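Local coordinates for protein HI1317 (Haemophilus influenzae, PDB 1JOV) that probably catalyses the interconversion of the alpha and beta anomers of D-glucose 6-phosphate, as a member of the glucose-6-phosphate 1-epimerase family, at residues Q41-W45 with M127-C133; L26-V30 with I103-V108. Numbering follows the deposited sequence.

Contact 1. Residues Q41-W45 with M127-C133; sequences QLISW and MVFTDKC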
loop_
_atom_site.group_PDB
_atom_site.type_symbol
_atom_site.label_atom_id
_atom_site.label_comp_id
_atom_site.label_asym_id
_atom_site.label_seq_id
_atom_site.Cartn_x
_atom_site.Cartn_y
_atom_site.Cartn_z
ATOM N N GLN A 41 0.882 -5.752 6.228
ATOM C CA GLN A 41 1.209 -5.171 4.960
ATOM C C GLN A 41 0.898 -6.038 3.752
ATOM O O GLN A 41 1.513 -7.092 3.548
ATOM C CB GLN A 41 2.679 -4.745 4.943
ATOM C CG GLN A 41 3.079 -3.910 3.810
ATOM C CD GLN A 41 4.442 -3.276 4.083
ATOM O OE1 GLN A 41 4.804 -2.957 5.211
ATOM N NE2 GLN A 41 5.160 -3.013 2.952
ATOM N N LEU A 42 -0.186 -5.756 3.038
ATOM C CA LEU A 42 -0.437 -6.503 1.790
ATOM C C LEU A 42 0.783 -6.334 0.822
ATOM O O LEU A 42 1.199 -5.179 0.546
ATOM C CB LEU A 42 -1.678 -5.852 1.168
ATOM C CG LEU A 42 -2.165 -6.521 -0.136
ATOM C CD1 LEU A 42 -2.567 -8.038 -0.084
ATOM C CD2 LEU A 42 -3.363 -5.685 -0.667
ATOM N N ILE A 43 1.470 -7.435 0.510
ATOM C CA ILE A 43 2.558 -7.334 -0.459
ATOM C C ILE A 43 2.393 -7.921 -1.843
ATOM O O ILE A 43 3.266 -7.706 -2.707
ATOM C CB ILE A 43 3.849 -7.885 0.231
ATOM C CG1 ILE A 43 3.604 -9.279 0.804
ATOM C CG2 ILE A 43 4.192 -6.891 1.347
ATOM C CD1 ILE A 43 4.903 -10.028 1.187
ATOM N N SER A 44 1.290 -8.642 -2.039
ATOM C CA SER A 44 1.009 -9.202 -3.374
ATOM C C SER A 44 -0.512 -9.352 -3.513
ATOM O O SER A 44 -1.197 -9.703 -2.553
ATOM C CB SER A 44 1.622 -10.589 -3.469
ATOM O OG SER A 44 1.251 -11.277 -4.680
ATOM N N TRP A 45 -0.990 -9.042 -4.673
ATOM C CA TRP A 45 -2.419 -9.268 -4.932
ATOM C C TRP A 45 -2.595 -9.533 -6.420
ATOM O O TRP A 45 -2.310 -8.664 -7.230
ATOM C CB TRP A 45 -3.352 -8.140 -4.389
ATOM C CG TRP A 45 -4.749 -8.345 -4.850
ATOM C CD1 TRP A 45 -5.556 -9.431 -4.632
ATOM C CD2 TRP A 45 -5.521 -7.418 -5.631
ATOM N NE1 TRP A 45 -6.797 -9.218 -5.195
ATOM C CE2 TRP A 45 -6.756 -8.039 -5.906
ATOM C CE3 TRP A 45 -5.264 -6.171 -6.193
ATOM C CZ2 TRP A 45 -7.756 -7.388 -6.621
ATOM C CZ3 TRP A 45 -6.255 -5.531 -6.942
ATOM C CH2 TRP A 45 -7.458 -6.179 -7.178
ATOM N N MET A 127 -9.060 -6.122 4.958
ATOM C CA MET A 127 -8.821 -6.303 3.546
ATOM C C MET A 127 -9.916 -7.212 2.991
ATOM O O MET A 127 -10.125 -8.255 3.552
ATOM C CB MET A 127 -7.459 -6.980 3.282
ATOM C CG MET A 127 -6.296 -6.144 3.912
ATOM S SD MET A 127 -4.720 -7.041 3.584
ATOM C CE MET A 127 -3.599 -6.008 4.573
ATOM N N VAL A 128 -10.616 -6.786 1.941
ATOM C CA VAL A 128 -11.693 -7.536 1.351
ATOM C C VAL A 128 -11.299 -7.824 -0.110
ATOM O O VAL A 128 -11.087 -6.910 -0.892
ATOM C CB VAL A 128 -13.057 -6.781 1.406
ATOM C CG1 VAL A 128 -14.170 -7.658 0.836
ATOM C CG2 VAL A 128 -13.381 -6.349 2.825
ATOM N N PHE A 129 -11.200 -9.110 -0.436
ATOM C CA PHE A 129 -10.820 -9.580 -1.767
ATOM C C PHE A 129 -11.990 -10.195 -2.556
ATOM O O PHE A 129 -12.601 -11.183 -2.131
ATOM C CB PHE A 129 -9.728 -10.675 -1.647
ATOM C CG PHE A 129 -8.504 -10.235 -0.863
ATOM C CD1 PHE A 129 -7.450 -9.609 -1.521
ATOM C CD2 PHE A 129 -8.386 -10.427 0.505
ATOM C CE1 PHE A 129 -6.315 -9.188 -0.875
ATOM C CE2 PHE A 129 -7.245 -10.025 1.168
ATOM C CZ PHE A 129 -6.186 -9.394 0.501
ATOM N N THR A 130 -12.253 -9.586 -3.685
ATOM C CA THR A 130 -13.266 -10.017 -4.663
ATOM C C THR A 130 -12.518 -9.895 -5.997
ATOM O O THR A 130 -11.350 -10.283 -6.132
ATOM C CB THR A 130 -14.492 -9.047 -4.623
ATOM O OG1 THR A 130 -14.073 -7.668 -4.804
ATOM C CG2 THR A 130 -15.219 -9.161 -3.293
ATOM N N ASP A 131 -13.156 -9.378 -7.042
ATOM C CA ASP A 131 -12.348 -8.980 -8.178
ATOM C C ASP A 131 -11.620 -7.685 -7.879
ATOM O O ASP A 131 -10.768 -7.235 -8.656
ATOM C CB ASP A 131 -13.253 -8.750 -9.416
ATOM C CG ASP A 131 -14.336 -7.695 -9.165
ATOM O OD1 ASP A 131 -15.174 -7.876 -8.239
ATOM O OD2 ASP A 131 -14.445 -6.638 -9.856
ATOM N N LYS A 132 -11.952 -7.064 -6.786
ATOM C CA LYS A 132 -11.282 -5.827 -6.416
ATOM C C LYS A 132 -10.594 -6.079 -5.058
ATOM O O LYS A 132 -10.808 -7.125 -4.444
ATOM C CB LYS A 132 -12.277 -4.662 -6.413
ATOM C CG LYS A 132 -13.177 -4.560 -7.640
ATOM C CD LYS A 132 -13.977 -3.251 -7.636
ATOM C CE LYS A 132 -14.479 -2.892 -9.028
ATOM N NZ LYS A 132 -15.455 -1.765 -8.997
ATOM N N CYS A 133 -9.767 -5.119 -4.560
ATOM C CA CYS A 133 -9.127 -5.247 -3.233
ATOM C C CYS A 133 -9.489 -4.031 -2.390
ATOM O O CYS A 133 -9.053 -2.923 -2.686
ATOM C CB CYS A 133 -7.615 -5.407 -3.339
ATOM S SG CYS A 133 -6.737 -5.351 -1.748
HETATM O O HOH W 1 -8.804 -10.865 -5.356
#
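Apolar packing makes most of this interface, which buries 346 Å². Leu42 turns toward 127-133 and meets three partners: its CB lies 3.9 Å from Met127 CE, its CD1 3.9 Å from Phe129 CZ and its CD2 3.6 Å from Cys133 SG. Among the aromatic contacts, Cys133 CB sits 3.5 Å from the centroid of the Trp45 six-membered ring and 4° off its normal, a CH-pi contact over the face. Phe129 meets the indole obliquely, planes at 47°, with Trp45 CD1 3.6 Å from Phe129 CD1. A water bridges the segments, accepting from Trp45 NE1 (2.6 Å) and donating to Thr130 O (2.7 Å); separately, Thr130 OG1 accepts a hydrogen bond from Lys132 N (3.0 Å), an ST turn. The strand axes of 41-45 and 127-129, 10.7 Å apart at 32°, fit face-to-face packing of two beta sheets: strand 41-47 edges the five-stranded sheet, Ile35 and Ala33 of neighbouring strand 31-36 extend the layer over Met127 and Phe129, and Ile266 of strand 261-268 touches Trp45.

Contact 2. Residues L26-V30 with I103-V108; sequences LKHAV and ISVHKV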
loop_
_atom_site.group_PDB
_atom_site.type_symbol
_atom_site.label_atom_id
_atom_site.label_comp_id
_atom_site.label_asym_id
_atom_site.label_seq_id
_atom_site.Cartn_x
_atom_site.Cartn_y
_atom_site.Cartn_z
ATOM N N LEU A 26 -2.880 -16.361 0.657
ATOM C CA LEU A 26 -4.237 -16.679 0.280
ATOM C C LEU A 26 -4.270 -17.167 -1.196
ATOM O O LEU A 26 -3.681 -16.515 -2.096
ATOM C CB LEU A 26 -4.964 -15.369 0.315
ATOM C CG LEU A 26 -6.408 -15.573 -0.105
ATOM C CD1 LEU A 26 -7.199 -16.464 0.852
ATOM C CD2 LEU A 26 -7.107 -14.182 -0.297
ATOM N N LYS A 27 -4.892 -18.329 -1.447
ATOM C CA LYS A 27 -5.125 -18.819 -2.815
ATOM C C LYS A 27 -6.570 -19.256 -2.922
ATOM O O LYS A 27 -6.974 -20.236 -2.275
ATOM C CB LYS A 27 -4.223 -19.992 -3.153
ATOM C CG LYS A 27 -2.824 -19.529 -3.360
ATOM C CD LYS A 27 -1.904 -20.703 -3.820
ATOM C CE LYS A 27 -0.442 -20.252 -3.960
ATOM N NZ LYS A 27 0.002 -19.349 -2.836
ATOM N N HIS A 28 -7.331 -18.496 -3.691
ATOM C CA HIS A 28 -8.776 -18.650 -3.675
ATOM C C HIS A 28 -9.312 -18.401 -5.035
ATOM O O HIS A 28 -8.584 -18.015 -5.890
ATOM C CB HIS A 28 -9.331 -17.593 -2.733
ATOM C CG HIS A 28 -10.838 -17.606 -2.586
ATOM N ND1 HIS A 28 -11.449 -18.294 -1.580
ATOM C CD2 HIS A 28 -11.804 -16.897 -3.203
ATOM C CE1 HIS A 28 -12.757 -18.062 -1.610
ATOM N NE2 HIS A 28 -12.993 -17.206 -2.575
ATOM N N ALA A 29 -10.571 -18.742 -5.232
ATOM C CA ALA A 29 -11.158 -18.449 -6.532
ATOM C C ALA A 29 -10.941 -17.010 -6.925
ATOM O O ALA A 29 -10.666 -16.707 -8.100
ATOM C CB ALA A 29 -12.620 -18.746 -6.499
ATOM N N VAL A 30 -11.052 -16.096 -5.958
ATOM C CA VAL A 30 -10.910 -14.689 -6.264
ATOM C C VAL A 30 -9.478 -14.271 -6.644
ATOM O O VAL A 30 -9.261 -13.171 -7.229
ATOM C CB VAL A 30 -11.421 -13.863 -5.107
ATOM C CG1 VAL A 30 -12.913 -14.204 -4.784
ATOM C CG2 VAL A 30 -10.596 -14.168 -3.924
ATOM N N ILE A 103 -14.064 -16.573 4.901
ATOM C CA ILE A 103 -13.956 -17.119 3.560
ATOM C C ILE A 103 -15.259 -17.670 3.007
ATOM O O ILE A 103 -15.902 -18.513 3.620
ATOM C CB ILE A 103 -12.879 -18.193 3.567
ATOM C CG1 ILE A 103 -11.547 -17.609 4.007
ATOM C CG2 ILE A 103 -12.742 -18.841 2.193
ATOM C CD1 ILE A 103 -10.535 -18.662 4.404
ATOM N N SER A 104 -15.621 -17.157 1.803
ATOM C CA SER A 104 -16.803 -17.626 1.109
ATOM C C SER A 104 -16.593 -17.652 -0.396
ATOM O O SER A 104 -15.563 -17.204 -0.907
ATOM C CB SER A 104 -17.951 -16.729 1.442
ATOM O OG SER A 104 -17.924 -15.530 0.717
ATOM N N VAL A 105 -17.598 -18.162 -1.130
ATOM C CA VAL A 105 -17.451 -18.361 -2.520
ATOM C C VAL A 105 -16.874 -17.219 -3.288
ATOM O O VAL A 105 -15.990 -17.421 -4.091
ATOM C CB VAL A 105 -18.854 -18.755 -3.142
ATOM C CG1 VAL A 105 -18.904 -18.341 -4.592
ATOM C CG2 VAL A 105 -19.062 -20.202 -2.980
ATOM N N HIS A 106 -17.405 -16.011 -3.128
ATOM C CA HIS A 106 -16.853 -14.963 -4.000
ATOM C C HIS A 106 -16.082 -13.891 -3.265
ATOM O O HIS A 106 -15.927 -12.815 -3.805
ATOM C CB HIS A 106 -17.956 -14.243 -4.791
ATOM C CG HIS A 106 -18.684 -15.136 -5.731
ATOM N ND1 HIS A 106 -18.097 -15.652 -6.864
ATOM C CD2 HIS A 106 -19.929 -15.650 -5.677
ATOM C CE1 HIS A 106 -18.967 -16.426 -7.488
ATOM N NE2 HIS A 106 -20.085 -16.442 -6.787
ATOM N N LYS A 107 -15.672 -14.154 -2.042
ATOM C CA LYS A 107 -15.089 -13.059 -1.255
ATOM C C LYS A 107 -14.317 -13.541 -0.043
ATOM O O LYS A 107 -14.675 -14.535 0.618
ATOM C CB LYS A 107 -16.210 -12.155 -0.784
ATOM C CG LYS A 107 -15.772 -10.973 0.077
ATOM C CD LYS A 107 -16.926 -10.415 0.920
ATOM C CE LYS A 107 -17.726 -9.404 0.126
ATOM N NZ LYS A 107 -18.812 -8.750 0.955
ATOM N N VAL A 108 -13.295 -12.786 0.250
ATOM C CA VAL A 108 -12.495 -13.123 1.405
ATOM C C VAL A 108 -12.236 -11.888 2.219
ATOM O O VAL A 108 -11.814 -10.867 1.687
ATOM C CB VAL A 108 -11.177 -13.762 0.990
ATOM C CG1 VAL A 108 -10.314 -14.096 2.191
ATOM C CG2 VAL A 108 -11.449 -15.031 0.184
#
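Leu26, at the buried end of the contact, points toward 103-108 and brings its CD2 within 4.1 Å of Val108 CG1, a loose apolar touch; Phe129 of strand 121-129 packs on the same leucine. Two residues on, His28 provides the main contact. Its CA-to-CB bond is directed at the hairpin and chi1 is t, so the imidazole reaches the turn that joins strands 97-104 and 107-115. This is a type I beta turn from Ser104 to Lys107: Ser104 N donates a hydrogen bond to Lys107 O (3.0 Å) and Lys107 N one to Ser104 O (3.3 Å), the reciprocal pair that closes a tight beta hairpin with Val105 and His106 at its tip. The His28 ring lays one face on Val108, whose CG2 stands 4° off the ring normal, a CH-pi contact. Its edge meets Ser104 O, 3.0 Å from His28 CE1, while His28 NE2 gives a weak hydrogen bond to Val105 O (3.4 Å, 141°). Ala29 adds only a distant approach, CB to Val105 O at 4.3 Å. Val30 closes the segment with its CG1 3.5 Å from His106 O and its CG2 4.3 Å from Val108 CG2. The chemistry is thus mixed: the sheet holding strand 21-28 meets the one holding 97-104 and 107-115 through CH-pi and apolar contacts on Val108, with a weak polar contribution at the turn.

Overall arrangement
Centres about 11 Å apart and on the same side of the chain's centre, the two contacts join the same pair of antiparallel sheets. Their first segments belong to the five-stranded sheet, on strands 21-28 and 41-47, and their second segments to the eight-stranded one, where strands 107-115 and 121-129 are neighbours. Phe129 N and Val108 O, 2.8 Å apart in a probable hydrogen bond, link them directly. Along the chain the segments alternate, 26-30, 41-45, 103-108, 127-133, so an N-terminal sheet is laid over later hairpins. Contact 1 is buried and contact 2 lies at the surface, so together they span the sheet interface from interior to rim, consistent with the beta-supersandwich architecture of the galactose mutarotase-like fold.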